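Local structure of ADP-dependent (S)-NAD(P)H-hydrate dehydratase (Enterococcus faecalis, 2R3B) at residues E30-R35 with A242-Q247. The protein probably catalyses the ADP-dependent dehydration of the S-form of NAD(P)HX, a hydrated and damaged form of NAD(P)H, thereby restoring the usable cofactor. Numbering follows the deposited sequence.
Sequences EVITQR and AGFLAQ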
loop_
_atom_site.group_PDB
_atom_site.type_symbol
_atom_site.label_atom_id
_atom_site.label_comp_id
_atom_site.label_asym_id
_atom_site.label_seq_id
_atom_site.Cartn_x
_atom_site.Cartn_y
_atom_site.Cartn_z
ATOM N N GLU B 30 10.983 33.005 2.983
ATOM C CA GLU B 30 10.119 33.923 3.665
ATOM C C GLU B 30 9.037 33.169 4.412
ATOM O O GLU B 30 8.801 33.435 5.581
ATOM C CB GLU B 30 9.473 34.874 2.664
ATOM C CG GLU B 30 8.530 35.897 3.288
ATOM C CD GLU B 30 7.880 36.870 2.305
ATOM O OE1 GLU B 30 8.431 37.138 1.208
ATOM O OE2 GLU B 30 6.792 37.375 2.657
ATOM N N VAL B 31 8.383 32.241 3.725
ATOM C CA VAL B 31 7.166 31.572 4.241
ATOM C C VAL B 31 7.467 30.422 5.208
ATOM O O VAL B 31 6.815 30.297 6.255
ATOM C CB VAL B 31 6.311 31.056 3.036
ATOM C CG1 VAL B 31 5.147 30.161 3.516
ATOM C CG2 VAL B 31 5.780 32.238 2.233
ATOM N N ILE B 32 8.432 29.565 4.863
ATOM C CA ILE B 32 8.669 28.351 5.628
ATOM C C ILE B 32 9.571 28.707 6.784
ATOM O O ILE B 32 10.744 28.942 6.593
ATOM C CB ILE B 32 9.303 27.237 4.803
ATOM C CG1 ILE B 32 8.402 26.910 3.585
ATOM C CG2 ILE B 32 9.589 25.987 5.690
ATOM C CD1 ILE B 32 9.040 25.945 2.596
ATOM N N THR B 33 8.988 28.762 7.972
ATOM C CA THR B 33 9.693 29.166 9.170
ATOM C C THR B 33 10.145 27.946 9.973
ATOM O O THR B 33 9.568 26.859 9.884
ATOM C CB THR B 33 8.813 30.118 10.008
ATOM O OG1 THR B 33 7.528 29.553 10.201
ATOM C CG2 THR B 33 8.645 31.493 9.282
ATOM N N GLN B 34 11.210 28.121 10.747
ATOM C CA GLN B 34 11.606 27.109 11.719
ATOM C C GLN B 34 10.553 27.007 12.796
ATOM O O GLN B 34 10.122 28.006 13.321
ATOM C CB GLN B 34 12.932 27.478 12.376
ATOM C CG GLN B 34 14.137 27.054 11.602
ATOM C CD GLN B 34 15.433 27.240 12.418
ATOM O OE1 GLN B 34 16.509 26.833 11.980
ATOM N NE2 GLN B 34 15.325 27.866 13.604
ATOM N N ARG B 35 10.133 25.795 13.141
ATOM C CA ARG B 35 9.137 25.623 14.178
ATOM C C ARG B 35 9.715 25.936 15.559
ATOM O O ARG B 35 10.807 25.453 15.895
ATOM C CB ARG B 35 8.644 24.180 14.185
ATOM C CG ARG B 35 7.900 23.794 12.925
ATOM C CD ARG B 35 7.297 22.396 12.998
ATOM N NE ARG B 35 6.270 22.259 11.966
ATOM C CZ ARG B 35 5.472 21.210 11.811
ATOM N NH1 ARG B 35 5.541 20.174 12.626
ATOM N NH2 ARG B 35 4.558 21.228 10.849
ATOM N N ALA B 242 -3.515 24.090 1.377
ATOM C CA ALA B 242 -4.222 23.921 2.662
ATOM C C ALA B 242 -3.261 23.727 3.846
ATOM O O ALA B 242 -3.413 24.344 4.894
ATOM C CB ALA B 242 -5.248 22.742 2.534
ATOM N N GLY B 243 -2.267 22.847 3.694
ATOM C CA GLY B 243 -1.253 22.609 4.724
ATOM C C GLY B 243 -0.409 23.847 5.030
ATOM O O GLY B 243 -0.044 24.085 6.174
ATOM N N PHE B 244 -0.096 24.640 3.999
ATOM C CA PHE B 244 0.635 25.868 4.215
ATOM C C PHE B 244 -0.177 26.876 5.016
ATOM O O PHE B 244 0.333 27.458 5.976
ATOM C CB PHE B 244 1.115 26.476 2.898
ATOM C CG PHE B 244 2.488 26.025 2.497
ATOM C CD1 PHE B 244 2.807 24.664 2.512
ATOM C CD2 PHE B 244 3.439 26.927 2.060
ATOM C CE1 PHE B 244 4.092 24.227 2.156
ATOM C CE2 PHE B 244 4.729 26.489 1.689
ATOM C CZ PHE B 244 5.047 25.146 1.724
ATOM N N LEU B 245 -1.432 27.077 4.633
ATOM C CA LEU B 245 -2.306 28.037 5.338
ATOM C C LEU B 245 -2.561 27.595 6.791
ATOM O O LEU B 245 -2.841 28.409 7.667
ATOM C CB LEU B 245 -3.610 28.243 4.591
ATOM C CG LEU B 245 -3.468 29.060 3.306
ATOM C CD1 LEU B 245 -4.758 29.001 2.506
ATOM C CD2 LEU B 245 -3.080 30.521 3.619
ATOM N N ALA B 246 -2.444 26.297 7.044
ATOM C CA ALA B 246 -2.626 25.741 8.376
ATOM C C ALA B 246 -1.501 26.123 9.330
ATOM O O ALA B 246 -1.750 26.279 10.519
ATOM C CB ALA B 246 -2.764 24.222 8.319
ATOM N N GLN B 247 -0.299 26.336 8.784
ATOM C CA GLN B 247 0.922 26.441 9.571
ATOM C C GLN B 247 1.572 27.815 9.571
ATOM O O GLN B 247 2.271 28.154 10.522
ATOM C CB GLN B 247 1.986 25.550 8.942
ATOM C CG GLN B 247 1.789 24.147 9.039
ATOM C CD GLN B 247 2.868 23.478 8.258
ATOM O OE1 GLN B 247 3.992 23.349 8.744
ATOM N NE2 GLN B 247 2.544 23.051 7.038
HETATM O O HOH W 1 5.456 24.696 10.503
#
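Val31 and Ile32 meet Phe244 along the CD2, CE2 and CZ side of its ring, the apolar, buried half of the contact. Val31 brings CG1 to 3.9 Å from Phe244 CD2; chi1 of 171° sets CG1 anti to the backbone N, beside the carbonyl carbon, which turns this methyl toward the ring. Ile32 follows more loosely, its CG1 4.2 Å from Phe244 CE2, while Ile32 CD1 lies 4.2 Å from Phe244 CZ. In this ribokinase-like fold, helix 233-247 packs its Leu245 against sheet strands 114-117 and 143-147, whereas Phe244 meets the chain leaving helix 25-31, with Thr254 and Leu261 of helix 252-269 and, edge-to-face, Phe248 also packed on it. The other half is polar, partly exposed, and joined by one direct hydrogen bond and one water. Arg35 NH2 donates to Gln247 OE1 (3.0 Å, N-H...O angle 165°), with the oxygen in the guanidinium plane but the donor well above the amide plane; the two planes stand 88° apart. A water accepts from Arg35 NE and donates to Gln247 OE1 at 2.7 Å. Gln247 NE2 donates to Gly243 O, 2.9 Å away, and to Ser70 O; with the bonds to OE1 these fix the amide's rotation. Arg35 NH1 donates a hydrogen bond to Pro226 O of the second subunit, whose Tyr274 packs on Ile32, Arg35 and Gln247.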